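Local coordinates for MutT related protein (PDB 3GRN), which probably acts as a Nudix-family hydrolase of the MutT type, a class that splits phosphate anhydride bonds in nucleoside diphosphate derivatives, at residues A[13-18]-A[63-68]; A[22-27]-A[117-122]; A[49-54]-A[86-91]. All coordinates share one frame; numbering follows the deposited sequence. Where two conformers were deposited one is given.

Interaction 1 of 3, residues A[13-18]-A[63-68]; sequences ALIRNE and TGITMV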
loop_
_atom_site.group_PDB
_atom_site.type_symbol
_atom_site.label_atom_id
_atom_site.label_comp_id
_atom_site.label_asym_id
_atom_site.label_seq_id
_atom_site.Cartn_x
_atom_site.Cartn_y
_atom_site.Cartn_z
ATOM N N ALA A 13 7.933 -12.927 -1.175
ATOM C CA ALA A 13 9.360 -13.154 -1.490
ATOM C C ALA A 13 10.102 -13.753 -0.320
ATOM O O ALA A 13 9.916 -13.317 0.818
ATOM C CB ALA A 13 10.031 -11.863 -1.892
ATOM N N LEU A 14 10.937 -14.753 -0.612
ATOM C CA LEU A 14 11.890 -15.296 0.355
ATOM C C LEU A 14 13.216 -14.586 0.119
ATOM O O LEU A 14 13.899 -14.833 -0.881
ATOM C CB LEU A 14 12.110 -16.797 0.149
ATOM C CG LEU A 14 10.947 -17.723 0.438
ATOM C CD1 LEU A 14 11.370 -19.170 0.102
ATOM C CD2 LEU A 14 10.479 -17.618 1.879
ATOM N N ILE A 15 13.562 -13.711 1.047
ATOM C CA ILE A 15 14.764 -12.895 0.908
ATOM C C ILE A 15 15.669 -13.235 2.067
ATOM O O ILE A 15 15.253 -13.084 3.209
ATOM C CB ILE A 15 14.414 -11.407 0.945
ATOM C CG1 ILE A 15 13.523 -11.056 -0.254
ATOM C CG2 ILE A 15 15.667 -10.551 0.950
ATOM C CD1 ILE A 15 13.040 -9.650 -0.262
ATOM N N ARG A 16 16.910 -13.631 1.755
ATOM C CA ARG A 16 17.878 -14.037 2.785
ATOM C C ARG A 16 19.040 -13.060 2.914
ATOM O O ARG A 16 19.375 -12.358 1.966
ATOM C CB ARG A 16 18.444 -15.433 2.499
ATOM C CG ARG A 16 17.402 -16.517 2.339
ATOM C CD ARG A 16 18.056 -17.728 1.711
ATOM N NE ARG A 16 17.088 -18.670 1.167
ATOM C CZ ARG A 16 16.513 -18.559 -0.027
ATOM N NH1 ARG A 16 16.793 -17.533 -0.829
ATOM N NH2 ARG A 16 15.643 -19.479 -0.415
ATOM N N ASN A 17 19.643 -13.032 4.102
ATOM C CA ASN A 17 20.846 -12.243 4.333
ATOM C C ASN A 17 22.084 -13.106 4.125
ATOM O O ASN A 17 21.970 -14.278 3.751
ATOM C CB ASN A 17 20.838 -11.580 5.726
ATOM C CG ASN A 17 20.802 -12.582 6.897
ATOM O OD1 ASN A 17 20.939 -13.795 6.732
ATOM N ND2 ASN A 17 20.614 -12.048 8.098
ATOM N N GLU A 18 23.256 -12.537 4.413
ATOM C CA GLU A 18 24.539 -13.251 4.298
ATOM C C GLU A 18 24.589 -14.565 5.091
ATOM O O GLU A 18 25.298 -15.502 4.705
ATOM C CB GLU A 18 25.692 -12.344 4.737
ATOM C CG GLU A 18 25.634 -10.937 4.143
ATOM C CD GLU A 18 25.033 -9.896 5.095
ATOM O OE1 GLU A 18 23.863 -10.049 5.515
ATOM O OE2 GLU A 18 25.732 -8.910 5.413
ATOM N N THR A 63 10.126 -2.633 1.621
ATOM C CA THR A 63 11.444 -2.818 2.245
ATOM C C THR A 63 12.566 -1.959 1.647
ATOM O O THR A 63 13.644 -1.892 2.227
ATOM C CB THR A 63 11.944 -4.285 2.144
ATOM O OG1 THR A 63 12.334 -4.561 0.798
ATOM C CG2 THR A 63 10.894 -5.343 2.645
ATOM N N GLY A 64 12.351 -1.344 0.488
ATOM C CA GLY A 64 13.439 -0.570 -0.157
ATOM C C GLY A 64 14.382 -1.438 -0.995
ATOM O O GLY A 64 15.303 -0.919 -1.646
ATOM N N ILE A 65 14.179 -2.757 -0.962
ATOM C CA ILE A 65 15.031 -3.697 -1.692
ATOM C C ILE A 65 14.651 -3.784 -3.157
ATOM O O ILE A 65 13.484 -3.999 -3.496
ATOM C CB ILE A 65 15.032 -5.111 -1.027
ATOM C CG1 ILE A 65 15.613 -5.010 0.395
ATOM C CG2 ILE A 65 15.827 -6.162 -1.875
ATOM C CD1 ILE A 65 15.391 -6.216 1.260
ATOM N N THR A 66 15.647 -3.618 -4.032
ATOM C CA THR A 66 15.441 -3.876 -5.450
ATOM C C THR A 66 15.867 -5.319 -5.715
ATOM O O THR A 66 17.044 -5.685 -5.531
ATOM C CB THR A 66 16.272 -2.932 -6.334
ATOM O OG1 THR A 66 15.911 -1.578 -6.058
ATOM C CG2 THR A 66 16.020 -3.226 -7.817
ATOM N N MET A 67 14.889 -6.131 -6.107
ATOM C CA MET A 67 15.122 -7.539 -6.376
ATOM C C MET A 67 14.666 -7.893 -7.798
ATOM O O MET A 67 13.673 -7.356 -8.297
ATOM C CB MET A 67 14.418 -8.403 -5.303
ATOM C CG MET A 67 12.917 -8.721 -5.565
ATOM S SD MET A 67 12.499 -10.311 -4.846
ATOM C CE MET A 67 10.828 -10.392 -5.333
ATOM N N VAL A 68 15.411 -8.777 -8.453
ATOM C CA VAL A 68 14.881 -9.494 -9.604
ATOM C C VAL A 68 14.516 -10.900 -9.107
ATOM O O VAL A 68 15.369 -11.627 -8.589
ATOM C CB VAL A 68 15.819 -9.457 -10.870
ATOM C CG1 VAL A 68 17.273 -9.749 -10.528
ATOM C CG2 VAL A 68 15.306 -10.392 -11.971
#
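Met67 reaches from the loop after helix 51-63 to Ala13 and shows how a flexible thioether can span the distance between a loop and a sheet. From CB the chain turns at once: CG stands between the backbone N and the carbonyl carbon (chi1 85°), and from there it runs extended to the tip. SD comes to 4.2 Å from Ala13 CB, and CE, closing in further, lies 3.8 Å from that same Ala13 CB. The methyl of an alanine thus receives the end of a long side chain. Beside this pair a second, looser one forms between branched residues, with Ile15 CG2 4.4 Å from Ile65 CD1. Ala13 and Ile15, two residues apart on strand 7-16, turn their side chains to the same face, where Val59 of helix 51-63 also touches both. The loop is shaped at its start by an ST turn, in which Thr63 OG1 accepts from Ile65 N at 3.1 Å, and by the positive phi of Gly64. No hydrogen bond links the two segments, and all four touching residues are buried. Between these two segments the contact is purely apolar, so it depends on shape and burial and not on directional bonds.

Interaction 2 of 3, residues A[22-27]-A[117-122]; sequences FLLLRR and LGMETL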
loop_
_atom_site.group_PDB
_atom_site.type_symbol
_atom_site.label_atom_id
_atom_site.label_comp_id
_atom_site.label_asym_id
_atom_site.label_seq_id
_atom_site.Cartn_x
_atom_site.Cartn_y
_atom_site.Cartn_z
ATOM N N PHE A 22 15.897 -15.568 6.944
ATOM C CA PHE A 22 14.827 -14.995 6.106
ATOM C C PHE A 22 14.258 -13.696 6.653
ATOM O O PHE A 22 14.062 -13.546 7.850
ATOM C CB PHE A 22 13.673 -15.995 5.944
ATOM C CG PHE A 22 14.064 -17.257 5.223
ATOM C CD1 PHE A 22 14.002 -17.334 3.844
ATOM C CD2 PHE A 22 14.498 -18.370 5.941
ATOM C CE1 PHE A 22 14.361 -18.502 3.171
ATOM C CE2 PHE A 22 14.865 -19.538 5.284
ATOM C CZ PHE A 22 14.793 -19.608 3.903
ATOM N N LEU A 23 13.943 -12.784 5.745
ATOM C CA LEU A 23 13.352 -11.501 6.116
ATOM C C LEU A 23 11.871 -11.653 6.430
ATOM O O LEU A 23 11.071 -12.018 5.550
ATOM C CB LEU A 23 13.545 -10.476 4.982
ATOM C CG LEU A 23 12.981 -9.067 5.251
ATOM C CD1 LEU A 23 13.486 -8.429 6.544
ATOM C CD2 LEU A 23 13.182 -8.137 4.040
ATOM N N LEU A 24 11.509 -11.362 7.683
ATOM C CA LEU A 24 10.100 -11.268 8.074
ATOM C C LEU A 24 9.758 -9.836 8.486
ATOM O O LEU A 24 10.619 -9.101 8.970
ATOM C CB LEU A 24 9.741 -12.230 9.208
ATOM C CG LEU A 24 10.166 -13.682 9.064
ATOM C CD1 LEU A 24 9.600 -14.481 10.228
ATOM C CD2 LEU A 24 9.702 -14.256 7.757
ATOM N N LEU A 25 8.503 -9.458 8.296
ATOM C CA LEU A 25 8.041 -8.108 8.602
ATOM C C LEU A 25 6.807 -8.217 9.476
ATOM O O LEU A 25 5.963 -9.071 9.232
ATOM C CB LEU A 25 7.625 -7.419 7.306
ATOM C CG LEU A 25 8.606 -7.425 6.138
ATOM C CD1 LEU A 25 7.934 -6.720 4.934
ATOM C CD2 LEU A 25 9.857 -6.714 6.536
ATOM N N ARG A 26 6.685 -7.345 10.473
ATOM C CA ARG A 26 5.474 -7.339 11.301
ATOM C C ARG A 26 4.512 -6.271 10.840
ATOM O O ARG A 26 4.894 -5.119 10.750
ATOM C CB ARG A 26 5.815 -7.158 12.777
ATOM C CG ARG A 26 4.583 -7.318 13.654
ATOM C CD ARG A 26 4.916 -7.603 15.088
ATOM N NE ARG A 26 5.089 -6.389 15.865
ATOM C CZ ARG A 26 4.103 -5.669 16.409
ATOM N NH1 ARG A 26 4.402 -4.581 17.102
ATOM N NH2 ARG A 26 2.820 -6.004 16.257
ATOM N N ARG A 27 3.259 -6.647 10.603
ATOM C CA ARG A 27 2.248 -5.790 10.005
ATOM C C ARG A 27 1.774 -4.710 10.984
ATOM O O ARG A 27 1.741 -4.951 12.184
ATOM C CB ARG A 27 1.052 -6.621 9.557
ATOM C CG ARG A 27 1.367 -7.640 8.469
ATOM C CD ARG A 27 0.170 -8.563 8.156
ATOM N NE ARG A 27 -0.983 -7.854 7.589
ATOM C CZ ARG A 27 -1.111 -7.504 6.308
ATOM N NH1 ARG A 27 -0.155 -7.788 5.432
ATOM N NH2 ARG A 27 -2.194 -6.852 5.898
ATOM N N LEU A 117 10.476 -22.467 12.391
ATOM C CA LEU A 117 9.853 -23.715 12.840
ATOM C C LEU A 117 10.068 -23.864 14.357
ATOM O O LEU A 117 10.710 -24.811 14.829
ATOM C CB LEU A 117 10.435 -24.905 12.068
ATOM C CG LEU A 117 10.519 -24.803 10.540
ATOM C CD1 LEU A 117 11.410 -25.898 9.949
ATOM C CD2 LEU A 117 9.132 -24.811 9.890
ATOM N N GLY A 118 9.532 -22.902 15.106
ATOM C CA GLY A 118 9.764 -22.768 16.545
ATOM C C GLY A 118 9.176 -21.456 17.025
ATOM O O GLY A 118 9.178 -21.162 18.222
ATOM N N MET A 119 8.667 -20.673 16.071
ATOM C CA MET A 119 8.041 -19.373 16.327
ATOM C C MET A 119 6.602 -19.615 16.809
ATOM O O MET A 119 6.219 -20.751 17.092
ATOM C CB MET A 119 8.075 -18.507 15.045
ATOM C CG MET A 119 8.259 -16.988 15.246
ATOM S SD MET A 119 8.448 -16.023 13.709
ATOM C CE MET A 119 10.012 -16.584 13.178
ATOM N N GLU A 120 5.815 -18.550 16.922
ATOM C CA GLU A 120 4.408 -18.667 17.279
ATOM C C GLU A 120 3.589 -17.597 16.564
ATOM O O GLU A 120 2.459 -17.846 16.143
ATOM C CB GLU A 120 4.226 -18.566 18.796
ATOM C CG GLU A 120 2.803 -18.838 19.275
ATOM C CD GLU A 120 2.656 -18.825 20.786
ATOM O OE1 GLU A 120 3.659 -19.033 21.507
ATOM O OE2 GLU A 120 1.520 -18.612 21.251
ATOM N N THR A 121 4.173 -16.411 16.413
ATOM C CA THR A 121 3.467 -15.269 15.831
ATOM C C THR A 121 3.629 -15.139 14.300
ATOM O O THR A 121 3.231 -14.124 13.710
ATOM C CB THR A 121 3.801 -13.940 16.573
ATOM O OG1 THR A 121 5.197 -13.903 16.903
ATOM C CG2 THR A 121 2.973 -13.823 17.856
ATOM N N LEU A 122 4.214 -16.164 13.676
ATOM C CA LEU A 122 4.115 -16.363 12.230
ATOM C C LEU A 122 2.936 -17.304 11.970
ATOM O O LEU A 122 2.935 -18.434 12.466
ATOM C CB LEU A 122 5.403 -16.959 11.661
ATOM C CG LEU A 122 5.554 -16.978 10.134
ATOM C CD1 LEU A 122 5.995 -15.617 9.573
ATOM C CD2 LEU A 122 6.511 -18.066 9.688
#
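Met119 and Leu122 converge on a single methyl, Leu24 CD1, an instance of an irregular loop meeting a strand through two apolar side chains three residues apart. Met119 comes first in the loop that follows helix 113-116. Its chain bends at the last torsion (chi3 -69°), and it meets Leu24 tip to tip, CE standing 3.6 Å from Leu24 CD1. The sulfur takes part as well, with SD 4.0 Å from Leu24 CD1. Three residues on, Leu122 returns to the contact. Here CG is anti to the backbone N (chi1 -169°), and the side chain crosses that of Leu24 at about a right angle, bringing Leu122 CD1 to 3.8 Å from Leu24 CD1. No polar bond joins the segments. Leu24 also rests on Trp38 and Leu40 of strand 38-44, while Met119 packs on Val111 of strand 105-111 and Thr121 touches Trp38. The loop between helices 113-116 and 124-137 thus lies against one face of the sheet, over strand 22-27 and in touch with the strands that flank it, 38-44 and 105-111.

Interaction 3 of 3, residues A[49-54]-A[86-91]; sequences ESLKEG and IAIVFD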
loop_
_atom_site.group_PDB
_atom_site.type_symbol
_atom_site.label_atom_id
_atom_site.label_comp_id
_atom_site.label_asym_id
_atom_site.label_seq_id
_atom_site.Cartn_x
_atom_site.Cartn_y
_atom_site.Cartn_z
ATOM N N GLU A 49 -1.097 -7.067 -14.070
ATOM C CA GLU A 49 0.303 -7.184 -13.702
ATOM C C GLU A 49 0.797 -8.643 -13.748
ATOM O O GLU A 49 0.072 -9.542 -13.326
ATOM C CB GLU A 49 0.452 -6.650 -12.278
ATOM C CG GLU A 49 1.847 -6.672 -11.725
ATOM C CD GLU A 49 1.915 -6.013 -10.376
ATOM O OE1 GLU A 49 2.737 -5.084 -10.223
ATOM O OE2 GLU A 49 1.161 -6.440 -9.464
ATOM N N SER A 50 2.024 -8.867 -14.204
ATOM C CA SER A 50 2.625 -10.219 -14.118
ATOM C C SER A 50 3.054 -10.570 -12.680
ATOM O O SER A 50 3.291 -9.667 -11.870
ATOM C CB SER A 50 3.816 -10.354 -15.056
ATOM O OG SER A 50 4.973 -9.738 -14.514
ATOM N N LEU A 51 3.178 -11.858 -12.349
ATOM C CA LEU A 51 3.523 -12.210 -10.946
ATOM C C LEU A 51 4.908 -11.658 -10.548
ATOM O O LEU A 51 5.062 -11.069 -9.465
ATOM C CB LEU A 51 3.505 -13.734 -10.710
ATOM C CG LEU A 51 2.180 -14.434 -10.947
ATOM C CD1 LEU A 51 2.343 -15.911 -10.590
ATOM C CD2 LEU A 51 1.038 -13.778 -10.160
ATOM N N LYS A 52 5.895 -11.801 -11.424
ATOM C CA LYS A 52 7.253 -11.350 -11.125
ATOM C C LYS A 52 7.360 -9.820 -11.020
ATOM O O LYS A 52 8.137 -9.317 -10.206
ATOM C CB LYS A 52 8.257 -11.911 -12.137
ATOM C CG LYS A 52 8.687 -13.359 -11.779
ATOM C CD LYS A 52 9.964 -13.805 -12.497
ATOM C CE LYS A 52 10.317 -15.223 -12.115
ATOM N NZ LYS A 52 11.747 -15.549 -12.432
ATOM N N GLU A 53 6.556 -9.101 -11.806
ATOM C CA GLU A 53 6.484 -7.630 -11.699
ATOM C C GLU A 53 5.880 -7.286 -10.348
ATOM O O GLU A 53 6.364 -6.397 -9.649
ATOM C CB GLU A 53 5.616 -7.021 -12.807
ATOM C CG GLU A 53 6.317 -6.791 -14.148
ATOM C CD GLU A 53 5.353 -6.592 -15.347
ATOM O OE1 GLU A 53 4.104 -6.660 -15.193
ATOM O OE2 GLU A 53 5.865 -6.364 -16.468
ATOM N N GLY A 54 4.810 -8.000 -9.988
ATOM C CA GLY A 54 4.154 -7.817 -8.705
ATOM C C GLY A 54 5.062 -8.010 -7.506
ATOM O O GLY A 54 5.072 -7.192 -6.589
ATOM N N ILE A 86 -4.722 -16.958 -2.801
ATOM C CA ILE A 86 -3.838 -17.933 -3.433
ATOM C C ILE A 86 -2.540 -17.164 -3.621
ATOM O O ILE A 86 -2.505 -16.160 -4.361
ATOM C CB ILE A 86 -4.315 -18.343 -4.839
ATOM C CG1 ILE A 86 -5.660 -19.086 -4.792
ATOM C CG2 ILE A 86 -3.246 -19.226 -5.511
ATOM C CD1 ILE A 86 -6.412 -19.039 -6.131
ATOM N N ALA A 87 -1.490 -17.612 -2.950
ATOM C CA ALA A 87 -0.243 -16.844 -2.958
ATOM C C ALA A 87 0.918 -17.661 -3.521
ATOM O O ALA A 87 1.084 -18.841 -3.191
ATOM C CB ALA A 87 0.086 -16.352 -1.596
ATOM N N ILE A 88 1.689 -17.023 -4.389
ATOM C CA ILE A 88 2.848 -17.670 -4.993
ATOM C C ILE A 88 4.097 -17.070 -4.348
ATOM O O ILE A 88 4.227 -15.832 -4.227
ATOM C CB ILE A 88 2.855 -17.557 -6.550
ATOM C CG1 ILE A 88 1.605 -18.226 -7.156
ATOM C CG2 ILE A 88 4.078 -18.246 -7.135
ATOM C CD1 ILE A 88 0.401 -17.327 -7.288
ATOM N N VAL A 89 5.001 -17.952 -3.918
ATOM C CA VAL A 89 6.191 -17.535 -3.178
ATOM C C VAL A 89 7.387 -17.634 -4.126
ATOM O O VAL A 89 7.592 -18.672 -4.763
ATOM C CB VAL A 89 6.438 -18.383 -1.911
ATOM C CG1 VAL A 89 7.650 -17.854 -1.206
ATOM C CG2 VAL A 89 5.221 -18.339 -0.957
ATOM N N PHE A 90 8.136 -16.540 -4.228
ATOM C CA PHE A 90 9.306 -16.455 -5.084
ATOM C C PHE A 90 10.575 -16.429 -4.259
ATOM O O PHE A 90 10.593 -15.893 -3.136
ATOM C CB PHE A 90 9.228 -15.187 -5.933
ATOM C CG PHE A 90 8.235 -15.284 -7.048
ATOM C CD1 PHE A 90 8.636 -15.743 -8.307
ATOM C CD2 PHE A 90 6.904 -14.909 -6.848
ATOM C CE1 PHE A 90 7.718 -15.838 -9.345
ATOM C CE2 PHE A 90 5.975 -15.019 -7.876
ATOM C CZ PHE A 90 6.369 -15.484 -9.123
ATOM N N ASP A 91 11.633 -17.012 -4.815
ATOM C CA ASP A 91 12.913 -16.976 -4.158
ATOM C C ASP A 91 13.640 -15.704 -4.601
ATOM O O ASP A 91 13.881 -15.476 -5.789
ATOM C CB ASP A 91 13.710 -18.254 -4.451
ATOM C CG ASP A 91 14.858 -18.457 -3.474
ATOM O OD1 ASP A 91 15.668 -17.525 -3.304
ATOM O OD2 ASP A 91 14.958 -19.555 -2.881
#
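The first turn of helix 51-63 lies against strand 84-94 with Leu51 nearest Ile88 and Lys52 nearest Phe90, the CA atoms being 8.1 Å apart in the Leu51-Ile88 pair. On the strand side the Phe90 ring carries most of the contact, and two consecutive helix residues meet it obliquely. Leu51 CB approaches the far end of the ring, 3.7 Å from Phe90 CZ. Lys52 CG sits 3.6 Å from Phe90 CE1, and the extended chain crosses the ring at a slant, bringing Lys52 CE to 3.8 Å from Phe90 CE1. The lysine thus lends its methylenes to the ring while NZ hydrogen-bonds to the backbone carbonyls Gly70 O and Pro69 O. Two residues earlier on the strand, Ile88 crosses Leu51 at about a right angle, a contact made less certain by the two conformers of Ile88. Replacing Phe90 with an alanine would probably open a gap beneath the helix start and leave the lysine methylenes and Leu51 CB without their partner. A capping box secures that start: Ser50 OG accepts from Glu53 N at 3.2 Å, and Glu53 OE1 accepts in return from Ser50 N, which lies above the carboxylate plane. The arrangement is that of the Nudix fold, in which the helix of the Nudix box, the sequence motif matched by residues 43-64, packs on the central sheet.

How the interactions relate
From the N terminus, strand 7-16 enters interaction 1 and strand 22-27 opens interaction 2. Helix 51-63 begins within interaction 3, and the loop leaving its far end closes interaction 1; strand 84-94 then closes interaction 3, and loop 117-122 closes interaction 2. Interaction 1 therefore crosses both others, whereas interaction 3 is nested inside interaction 2. Interaction 1 ties strand 7-16 to the loop after helix 51-63, interaction 2 ties strand 22-27 to the loop between helices 113-116 and 124-137, and interaction 3 ties the start of helix 51-63 to strand 84-94 of the same sheet. Backbone hydrogen bonds join interaction 1 to interaction 2 (Leu23 N to Ile15 O) and to interaction 3 (Leu14 N to Phe90 O).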